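Local atomic coordinates of LEOA (Escherichia coli, PDB entry 4AUR), a protein that probably binds and hydrolyses GTP as a bacterial member of the dynamin family, and is linked to the LT toxin of enterotoxigenic Escherichia coli. Residues Tyr515-Ser520 and Ala526-Gln531; Arg380-Ser385 and Gly449-Phe454; Asp157-Val162 and Gly204-Ala209. All coordinates share one frame; numbering follows the deposited sequence.

Contact 1 (Tyr515-Ser520 and Ala526-Gln531)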
loop_
_atom_site.group_PDB
_atom_site.type_symbol
_atom_site.label_atom_id
_atom_site.label_comp_id
_atom_site.label_asym_id
_atom_site.label_seq_id
_atom_site.Cartn_x
_atom_site.Cartn_y
_atom_site.Cartn_z
ATOM N N TYR A 515 46.718 4.785 -31.051
ATOM C CA TYR A 515 46.180 6.125 -30.929
ATOM C C TYR A 515 44.913 6.255 -31.783
ATOM O O TYR A 515 44.003 6.982 -31.404
ATOM C CB TYR A 515 47.184 7.183 -31.357
ATOM C CG TYR A 515 48.428 7.383 -30.495
ATOM C CD1 TYR A 515 48.479 7.020 -29.148
ATOM C CD2 TYR A 515 49.567 7.979 -31.046
ATOM C CE1 TYR A 515 49.620 7.234 -28.398
ATOM C CE2 TYR A 515 50.700 8.204 -30.294
ATOM C CZ TYR A 515 50.723 7.835 -28.971
ATOM O OH TYR A 515 51.874 8.076 -28.247
ATOM N N ASP A 516 44.861 5.562 -32.920
ATOM C CA ASP A 516 43.697 5.598 -33.817
ATOM C C ASP A 516 42.460 5.016 -33.142
ATOM O O ASP A 516 41.335 5.385 -33.467
ATOM C CB ASP A 516 43.951 4.802 -35.113
ATOM C CG ASP A 516 45.042 5.416 -36.003
ATOM O OD1 ASP A 516 45.109 6.659 -36.110
ATOM O OD2 ASP A 516 45.835 4.654 -36.604
ATOM N N VAL A 517 42.678 4.088 -32.214
ATOM C CA VAL A 517 41.603 3.434 -31.494
ATOM C C VAL A 517 41.088 4.320 -30.379
ATOM O O VAL A 517 39.889 4.390 -30.143
ATOM C CB VAL A 517 42.087 2.116 -30.910
ATOM C CG1 VAL A 517 40.984 1.428 -30.133
ATOM C CG2 VAL A 517 42.579 1.231 -32.042
ATOM N N LEU A 518 42.002 4.998 -29.702
ATOM C CA LEU A 518 41.670 5.858 -28.586
ATOM C C LEU A 518 41.151 7.184 -29.062
ATOM O O LEU A 518 40.581 7.927 -28.287
ATOM C CB LEU A 518 42.895 6.107 -27.711
ATOM C CG LEU A 518 43.537 4.934 -26.979
ATOM C CD1 LEU A 518 44.705 5.438 -26.148
ATOM C CD2 LEU A 518 42.563 4.179 -26.093
ATOM N N SER A 519 41.362 7.513 -30.324
ATOM C CA SER A 519 40.942 8.824 -30.811
ATOM C C SER A 519 39.430 8.873 -31.076
ATOM O O SER A 519 38.892 9.944 -31.308
ATOM C CB SER A 519 41.726 9.226 -32.074
ATOM O OG SER A 519 41.300 8.471 -33.207
ATOM N N SER A 520 38.748 7.729 -31.030
ATOM C CA SER A 520 37.316 7.677 -31.311
ATOM C C SER A 520 36.584 6.874 -30.257
ATOM O O SER A 520 36.952 5.746 -30.013
ATOM C CB SER A 520 37.099 7.049 -32.693
ATOM O OG SER A 520 35.825 6.432 -32.808
ATOM N N ALA A 526 34.298 0.072 -28.202
ATOM C CA ALA A 526 34.061 -1.259 -28.793
ATOM C C ALA A 526 35.160 -2.271 -28.497
ATOM O O ALA A 526 34.937 -3.463 -28.599
ATOM C CB ALA A 526 33.871 -1.156 -30.301
ATOM N N PHE A 527 36.343 -1.779 -28.150
ATOM C CA PHE A 527 37.519 -2.597 -27.939
ATOM C C PHE A 527 37.787 -2.869 -26.460
ATOM O O PHE A 527 38.133 -3.996 -26.082
ATOM C CB PHE A 527 38.724 -1.893 -28.565
ATOM C CG PHE A 527 39.879 -2.800 -28.843
ATOM C CD1 PHE A 527 39.945 -3.512 -30.038
ATOM C CD2 PHE A 527 40.916 -2.942 -27.913
ATOM C CE1 PHE A 527 41.011 -4.362 -30.298
ATOM C CE2 PHE A 527 41.992 -3.788 -28.170
ATOM C CZ PHE A 527 42.037 -4.499 -29.364
ATOM N N PHE A 528 37.630 -1.843 -25.627
ATOM C CA PHE A 528 37.949 -1.941 -24.209
ATOM C C PHE A 528 36.757 -2.089 -23.274
ATOM O O PHE A 528 36.950 -2.339 -22.084
ATOM C CB PHE A 528 38.729 -0.712 -23.779
ATOM C CG PHE A 528 39.997 -0.487 -24.566
ATOM C CD1 PHE A 528 41.180 -1.092 -24.170
ATOM C CD2 PHE A 528 40.006 0.315 -25.691
ATOM C CE1 PHE A 528 42.346 -0.908 -24.880
ATOM C CE2 PHE A 528 41.168 0.511 -26.406
ATOM C CZ PHE A 528 42.344 -0.107 -26.001
ATOM N N ALA A 529 35.535 -1.916 -23.777
ATOM C CA ALA A 529 34.349 -1.874 -22.909
ATOM C C ALA A 529 33.011 -2.013 -23.648
ATOM O O ALA A 529 32.108 -1.218 -23.435
ATOM C CB ALA A 529 34.374 -0.574 -22.133
ATOM N N PRO A 530 32.888 -3.023 -24.524
ATOM C CA PRO A 530 31.665 -3.230 -25.277
ATOM C C PRO A 530 30.432 -3.552 -24.440
ATOM O O PRO A 530 29.297 -3.207 -24.854
ATOM C CB PRO A 530 31.999 -4.413 -26.189
ATOM C CG PRO A 530 33.196 -5.060 -25.593
ATOM C CD PRO A 530 33.954 -3.928 -24.981
ATOM N N GLN A 531 30.623 -4.199 -23.286
ATOM C CA GLN A 531 29.462 -4.545 -22.467
ATOM C C GLN A 531 28.668 -3.357 -21.924
ATOM O O GLN A 531 27.511 -3.511 -21.545
ATOM C CB GLN A 531 29.813 -5.503 -21.336
ATOM C CG GLN A 531 30.931 -5.050 -20.437
ATOM C CD GLN A 531 32.242 -5.691 -20.810
ATOM O OE1 GLN A 531 32.316 -6.923 -20.984
ATOM N NE2 GLN A 531 33.288 -4.866 -20.949
#
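V517 and L518 converge on one corner of the F528 ring, across the tight connection between two consecutive helices of the dynamin-like helical domain. Segment 515-520 leads from helix 489-518 into the short helix 521-528, with S520 at its N-cap, and the chain then leaves helical conformation at A529. The arrangement illustrates how a bundle helix can be followed by a short helix that packs back against the one before it. V517 directs its CB toward the short helix; its CG1, anti to the backbone N (chi1 179°), lies 3.8 Å from F528 CE2. The two side chains slant across each other. L518 arrives differently: its bond to CB does not point at the partner, but its branch reaches over, placing CD2 3.9 Å from F528 CE2, and its side chain runs nearly perpendicular to that of F528. F527 contributes in two ways. Its CB lies 4.3 Å from V517 CG1, while its ring atom CD2 sits over the centre of one face of the F528 ring, 3.6 Å above the plane, so that consecutive phenylalanines lean on each other. Beyond the two segments, F381 of helix 368-408 meets the F528 ring with planes at about 35°, and L518 also touches L328 and F329 of helix 275-343. Within the first segment, S519 OG hydrogen-bonds D516 O at 3.1 Å, approaching from above the carbonyl plane with a C=O...OG angle of 107°.

Contact 2 (Arg380-Ser385 and Gly449-Phe454); sequences RFFEQS and GYVYKF
E383 and Y450 mark the nearest backbone approach, CA to CA 8.1 Å, where the extended loop that follows helix 430-447 passes helix 368-408. This is a helix-loop surface contact within the dynamin-like helical domain, an example of an irregular connection laid against a long bundle helix through a few side-chain ends. F382 makes the closest contacts. With CG anti to the backbone N (chi1 -168°), its ring extends from the helix until CZ lies 3.8 Å from V451 CG1. The valine methyl comes in at the ring edge, near its plane, and the two side chains stand about at right angles. The aliphatic end of K453, bent at its last torsion, slants past the same ring corner, with CE 4.0 Å from F382 CZ; this lysine is poorly ordered, so its placement is less certain. K453 also makes a cation-pi interaction with F527 of contact 1, so its charged end lies near both rings, as far as its poor order allows. Farther along the helix, Y450 lies alongside the next turn, touching T386, A387 and Q390. No hydrogen bond joins the two segments: Y450 OH comes no nearer to E383 O than 4.3 Å.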
loop_
_atom_site.group_PDB
_atom_site.type_symbol
_atom_site.label_atom_id
_atom_site.label_comp_id
_atom_site.label_asym_id
_atom_site.label_seq_id
_atom_site.Cartn_x
_atom_site.Cartn_y
_atom_site.Cartn_z
ATOM N N ARG A 380 46.809 -2.619 -18.682
ATOM C CA ARG A 380 46.385 -1.985 -17.422
ATOM C C ARG A 380 45.083 -1.184 -17.580
ATOM O O ARG A 380 44.239 -1.174 -16.688
ATOM C CB ARG A 380 47.494 -1.108 -16.857
ATOM C CG ARG A 380 47.285 -0.604 -15.436
ATOM C CD ARG A 380 48.637 -0.177 -14.850
ATOM N NE ARG A 380 48.561 0.923 -13.877
ATOM C CZ ARG A 380 49.617 1.596 -13.402
ATOM N NH1 ARG A 380 50.858 1.305 -13.800
ATOM N NH2 ARG A 380 49.434 2.580 -12.527
ATOM N N PHE A 381 44.922 -0.528 -18.722
ATOM C CA PHE A 381 43.719 0.255 -19.011
ATOM C C PHE A 381 42.546 -0.684 -19.266
ATOM O O PHE A 381 41.485 -0.550 -18.667
ATOM C CB PHE A 381 43.947 1.179 -20.217
ATOM C CG PHE A 381 42.689 1.807 -20.758
ATOM C CD1 PHE A 381 41.725 2.321 -19.918
ATOM C CD2 PHE A 381 42.473 1.887 -22.118
ATOM C CE1 PHE A 381 40.579 2.886 -20.432
ATOM C CE2 PHE A 381 41.330 2.459 -22.633
ATOM C CZ PHE A 381 40.384 2.963 -21.790
ATOM N N PHE A 382 42.761 -1.655 -20.134
ATOM C CA PHE A 382 41.768 -2.675 -20.400
ATOM C C PHE A 382 41.243 -3.326 -19.092
ATOM O O PHE A 382 40.067 -3.680 -18.979
ATOM C CB PHE A 382 42.334 -3.692 -21.408
ATOM C CG PHE A 382 41.310 -4.626 -21.987
ATOM C CD1 PHE A 382 40.000 -4.214 -22.236
ATOM C CD2 PHE A 382 41.657 -5.916 -22.312
ATOM C CE1 PHE A 382 39.058 -5.085 -22.776
ATOM C CE2 PHE A 382 40.718 -6.795 -22.850
ATOM C CZ PHE A 382 39.416 -6.377 -23.084
ATOM N N GLU A 383 42.074 -3.422 -18.076
ATOM C CA GLU A 383 41.641 -4.015 -16.826
ATOM C C GLU A 383 40.886 -3.007 -15.963
ATOM O O GLU A 383 39.785 -3.278 -15.503
ATOM C CB GLU A 383 42.849 -4.583 -16.082
ATOM C CG GLU A 383 43.548 -5.705 -16.859
ATOM C CD GLU A 383 44.963 -5.996 -16.368
ATOM O OE1 GLU A 383 45.313 -5.515 -15.255
ATOM O OE2 GLU A 383 45.712 -6.708 -17.102
ATOM N N GLN A 384 41.469 -1.842 -15.738
ATOM C CA GLN A 384 40.766 -0.775 -15.040
ATOM C C GLN A 384 39.396 -0.552 -15.698
ATOM O O GLN A 384 38.380 -0.514 -15.020
ATOM C CB GLN A 384 41.580 0.527 -15.054
ATOM C CG GLN A 384 42.844 0.517 -14.196
ATOM C CD GLN A 384 43.593 1.874 -14.157
ATOM O OE1 GLN A 384 43.872 2.522 -15.184
ATOM N NE2 GLN A 384 43.928 2.297 -12.949
ATOM N N SER A 385 39.373 -0.447 -17.022
ATOM C CA SER A 385 38.126 -0.224 -17.745
ATOM C C SER A 385 37.177 -1.432 -17.731
ATOM O O SER A 385 35.970 -1.267 -17.679
ATOM C CB SER A 385 38.384 0.235 -19.188
ATOM O OG SER A 385 38.550 -0.873 -20.051
ATOM N N GLY A 449 31.959 -9.833 -18.296
ATOM C CA GLY A 449 33.086 -10.741 -18.432
ATOM C C GLY A 449 34.437 -10.133 -18.698
ATOM O O GLY A 449 34.592 -9.360 -19.637
ATOM N N TYR A 450 35.416 -10.477 -17.861
ATOM C CA TYR A 450 36.829 -10.410 -18.253
ATOM C C TYR A 450 37.005 -11.379 -19.399
ATOM O O TYR A 450 36.441 -12.464 -19.374
ATOM C CB TYR A 450 37.767 -10.821 -17.126
ATOM C CG TYR A 450 37.976 -9.758 -16.104
ATOM C CD1 TYR A 450 37.071 -9.564 -15.086
ATOM C CD2 TYR A 450 39.077 -8.922 -16.169
ATOM C CE1 TYR A 450 37.243 -8.554 -14.161
ATOM C CE2 TYR A 450 39.275 -7.919 -15.236
ATOM C CZ TYR A 450 38.353 -7.739 -14.226
ATOM O OH TYR A 450 38.551 -6.734 -13.284
ATOM N N VAL A 451 37.778 -10.972 -20.396
ATOM C CA VAL A 451 37.935 -11.716 -21.615
ATOM C C VAL A 451 39.425 -11.873 -21.880
ATOM O O VAL A 451 40.229 -11.026 -21.457
ATOM C CB VAL A 451 37.235 -10.977 -22.779
ATOM C CG1 VAL A 451 38.127 -9.887 -23.378
ATOM C CG2 VAL A 451 36.777 -11.949 -23.858
ATOM N N TYR A 452 39.796 -12.977 -22.515
ATOM C CA TYR A 452 41.139 -13.143 -23.017
ATOM C C TYR A 452 41.082 -13.442 -24.509
ATOM O O TYR A 452 40.523 -14.469 -24.918
ATOM C CB TYR A 452 41.911 -14.262 -22.315
ATOM C CG TYR A 452 43.347 -14.281 -22.803
ATOM C CD1 TYR A 452 44.288 -13.409 -22.265
ATOM C CD2 TYR A 452 43.735 -15.098 -23.852
ATOM C CE1 TYR A 452 45.590 -13.376 -22.724
ATOM C CE2 TYR A 452 45.031 -15.074 -24.333
ATOM C CZ TYR A 452 45.968 -14.206 -23.765
ATOM O OH TYR A 452 47.277 -14.176 -24.242
ATOM N N LYS A 453 41.670 -12.537 -25.300
ATOM C CA LYS A 453 41.771 -12.680 -26.757
ATOM C C LYS A 453 43.233 -12.501 -27.175
ATOM O O LYS A 453 43.794 -11.396 -27.054
ATOM C CB LYS A 453 40.835 -11.687 -27.493
ATOM C CG LYS A 453 40.625 -10.313 -26.828
ATOM C CD LYS A 453 39.329 -9.638 -27.308
ATOM C CE LYS A 453 39.054 -8.293 -26.630
ATOM N NZ LYS A 453 40.039 -7.227 -26.985
ATOM N N PHE A 454 43.846 -13.595 -27.637
ATOM C CA PHE A 454 45.274 -13.609 -27.985
ATOM C C PHE A 454 45.540 -12.806 -29.263
ATOM O O PHE A 454 44.889 -13.025 -30.287
ATOM C CB PHE A 454 45.789 -15.053 -28.145
ATOM C CG PHE A 454 47.281 -15.144 -28.370
ATOM C CD1 PHE A 454 48.172 -14.767 -27.372
ATOM C CD2 PHE A 454 47.796 -15.597 -29.584
ATOM C CE1 PHE A 454 49.541 -14.839 -27.575
ATOM C CE2 PHE A 454 49.169 -15.671 -29.793
ATOM C CZ PHE A 454 50.041 -15.291 -28.788
#

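Contact 3 (Asp157-Val162 and Gly204-Ala209)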
loop_
_atom_site.group_PDB
_atom_site.type_symbol
_atom_site.label_atom_id
_atom_site.label_comp_id
_atom_site.label_asym_id
_atom_site.label_seq_id
_atom_site.Cartn_x
_atom_site.Cartn_y
_atom_site.Cartn_z
ATOM N N ASP A 157 -37.976 -15.568 30.882
ATOM C CA ASP A 157 -37.781 -16.064 29.512
ATOM C C ASP A 157 -38.035 -14.984 28.436
ATOM O O ASP A 157 -37.579 -15.124 27.294
ATOM C CB ASP A 157 -38.587 -17.357 29.257
ATOM C CG ASP A 157 -40.076 -17.181 29.476
ATOM O OD1 ASP A 157 -40.476 -16.100 29.945
ATOM O OD2 ASP A 157 -40.849 -18.123 29.187
ATOM N N ILE A 158 -38.714 -13.906 28.832
ATOM C CA ILE A 158 -38.978 -12.767 27.981
ATOM C C ILE A 158 -37.741 -11.899 27.883
ATOM O O ILE A 158 -37.370 -11.415 26.808
ATOM C CB ILE A 158 -40.093 -11.912 28.570
ATOM C CG1 ILE A 158 -41.395 -12.709 28.636
ATOM C CG2 ILE A 158 -40.290 -10.657 27.737
ATOM C CD1 ILE A 158 -42.529 -11.957 29.309
ATOM N N VAL A 159 -37.117 -11.661 29.020
ATOM C CA VAL A 159 -35.815 -11.015 29.040
ATOM C C VAL A 159 -34.802 -11.795 28.194
ATOM O O VAL A 159 -34.018 -11.213 27.494
ATOM C CB VAL A 159 -35.298 -10.897 30.481
ATOM C CG1 VAL A 159 -33.836 -10.487 30.503
ATOM C CG2 VAL A 159 -36.150 -9.907 31.267
ATOM N N LYS A 160 -34.833 -13.115 28.257
ATOM C CA LYS A 160 -33.943 -13.944 27.455
ATOM C C LYS A 160 -34.275 -13.828 25.981
ATOM O O LYS A 160 -33.406 -13.812 25.124
ATOM C CB LYS A 160 -34.069 -15.400 27.890
ATOM C CG LYS A 160 -33.031 -16.308 27.279
ATOM C CD LYS A 160 -33.105 -17.718 27.832
ATOM C CE LYS A 160 -31.850 -18.507 27.470
ATOM N NZ LYS A 160 -31.460 -19.447 28.561
ATOM N N TRP A 161 -35.561 -13.773 25.690
ATOM C CA TRP A 161 -36.044 -13.663 24.319
ATOM C C TRP A 161 -35.524 -12.399 23.677
ATOM O O TRP A 161 -35.071 -12.414 22.568
ATOM C CB TRP A 161 -37.561 -13.633 24.365
ATOM C CG TRP A 161 -38.230 -13.541 23.067
ATOM C CD1 TRP A 161 -38.060 -14.355 22.005
ATOM C CD2 TRP A 161 -39.224 -12.580 22.694
ATOM N NE1 TRP A 161 -38.878 -13.961 20.991
ATOM C CE2 TRP A 161 -39.602 -12.870 21.388
ATOM C CE3 TRP A 161 -39.824 -11.491 23.349
ATOM C CZ2 TRP A 161 -40.562 -12.115 20.701
ATOM C CZ3 TRP A 161 -40.775 -10.746 22.671
ATOM C CH2 TRP A 161 -41.133 -11.061 21.358
ATOM N N VAL A 162 -35.562 -11.301 24.414
ATOM C CA VAL A 162 -35.138 -10.012 23.910
ATOM C C VAL A 162 -33.641 -9.917 23.812
ATOM O O VAL A 162 -33.103 -9.465 22.800
ATOM C CB VAL A 162 -35.634 -8.891 24.819
ATOM C CG1 VAL A 162 -35.095 -7.547 24.366
ATOM C CG2 VAL A 162 -37.140 -8.857 24.791
ATOM N N GLY A 204 -28.329 -7.670 38.176
ATOM C CA GLY A 204 -28.121 -9.054 38.553
ATOM C C GLY A 204 -29.212 -10.016 38.119
ATOM O O GLY A 204 -28.911 -11.115 37.677
ATOM N N LYS A 205 -30.476 -9.623 38.245
ATOM C CA LYS A 205 -31.575 -10.447 37.726
ATOM C C LYS A 205 -31.558 -10.622 36.205
ATOM O O LYS A 205 -32.026 -11.621 35.682
ATOM C CB LYS A 205 -32.928 -9.860 38.100
ATOM C CG LYS A 205 -33.086 -9.571 39.583
ATOM C CD LYS A 205 -34.485 -9.122 39.891
ATOM C CE LYS A 205 -34.584 -8.625 41.298
ATOM N NZ LYS A 205 -35.975 -8.166 41.568
ATOM N N LEU A 206 -31.069 -9.641 35.463
ATOM C CA LEU A 206 -31.113 -9.765 34.021
ATOM C C LEU A 206 -30.006 -10.681 33.651
ATOM O O LEU A 206 -30.196 -11.578 32.847
ATOM C CB LEU A 206 -30.946 -8.420 33.331
ATOM C CG LEU A 206 -32.094 -7.432 33.537
ATOM C CD1 LEU A 206 -31.700 -6.065 33.012
ATOM C CD2 LEU A 206 -33.369 -7.923 32.854
ATOM N N GLN A 207 -28.847 -10.492 34.268
ATOM C CA GLN A 207 -27.696 -11.282 33.896
ATOM C C GLN A 207 -27.993 -12.749 34.073
ATOM O O GLN A 207 -27.510 -13.594 33.313
ATOM C CB GLN A 207 -26.454 -10.863 34.672
ATOM C CG GLN A 207 -25.994 -11.802 35.766
ATOM C CD GLN A 207 -25.232 -12.989 35.230
ATOM O OE1 GLN A 207 -25.430 -14.118 35.658
ATOM N NE2 GLN A 207 -24.359 -12.742 34.278
ATOM N N ARG A 208 -28.821 -13.055 35.058
ATOM C CA ARG A 208 -29.069 -14.433 35.432
ATOM C C ARG A 208 -30.232 -15.013 34.661
ATOM O O ARG A 208 -30.314 -16.227 34.488
ATOM C CB ARG A 208 -29.310 -14.511 36.949
ATOM C CG ARG A 208 -29.162 -15.887 37.584
ATOM C CD ARG A 208 -27.859 -16.644 37.281
ATOM N NE ARG A 208 -26.608 -15.978 37.665
ATOM C CZ ARG A 208 -25.461 -16.610 37.961
ATOM N NH1 ARG A 208 -25.401 -17.932 37.941
ATOM N NH2 ARG A 208 -24.360 -15.923 38.290
ATOM N N ALA A 209 -31.130 -14.150 34.197
ATOM C CA ALA A 209 -32.285 -14.575 33.395
ATOM C C ALA A 209 -31.895 -14.929 31.972
ATOM O O ALA A 209 -32.585 -15.732 31.331
ATOM C CB ALA A 209 -33.325 -13.487 33.359
#
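The side chains of V159 and L206 meet because V159 holds CG1 anti to its own N (chi1 169°), while L206 turns CG anti to its carbonyl carbon (chi1 -67°), which carries the end of the leucine over to the valine. L206 CD2 then lies 3.5 Å from V159 CG1 and 3.8 Å from V159 CG2, so a single leucine methyl faces the forked end of the valine, and the two side chains cross at about a right angle. A209, one turn farther on, points its CB toward the partner helix and reaches V159 CG1 at 4.2 Å. V159 is thus the common neighbour of both residues. The helices pass with their short-segment axes 9.0 Å apart and a crossing angle of -75°, steep enough to confine the contact to about one turn of each. Both belong to the P-loop GTPase fold, where helix 156-165 links strand 140-146 to strand 172-177 and helix 188-209 leads from that strand toward 221-224: consecutive beta-alpha-beta connections whose helices touch beside the sheet. L206 also packs on F174 of strand 172-177, and V159 on L151. At the C-terminal end of helix 188-209, K160 runs past the last carbonyl, its CB 3.8 Å and its CD 4.1 Å from A209 O, and K160 NZ forms a long, weak ion pair with D211 OD2.

Overall arrangement
Contacts 1 and 2 form one neighbourhood in the elongated helical part of the molecule, their centres 12 Å apart. They share helix 368-408 as a common wall: S385 OG makes a probable hydrogen bond of 3.0 Å to F528 O, and F382 CE1 packs 3.5 Å from the same carbonyl oxygen. Contact 3 lies on the opposite side of the chain's centre, in the GTPase domain that probably holds the nucleotide site, with its centre 94 Å from that of contact 1 and 90 Å from that of contact 2. The nearest atoms of contacts 1 and 3 are about 75 Å apart, those of contacts 2 and 3 about 77 Å. The trio illustrates the dynamin layout, a compact GTPase head joined to a long helical bundle.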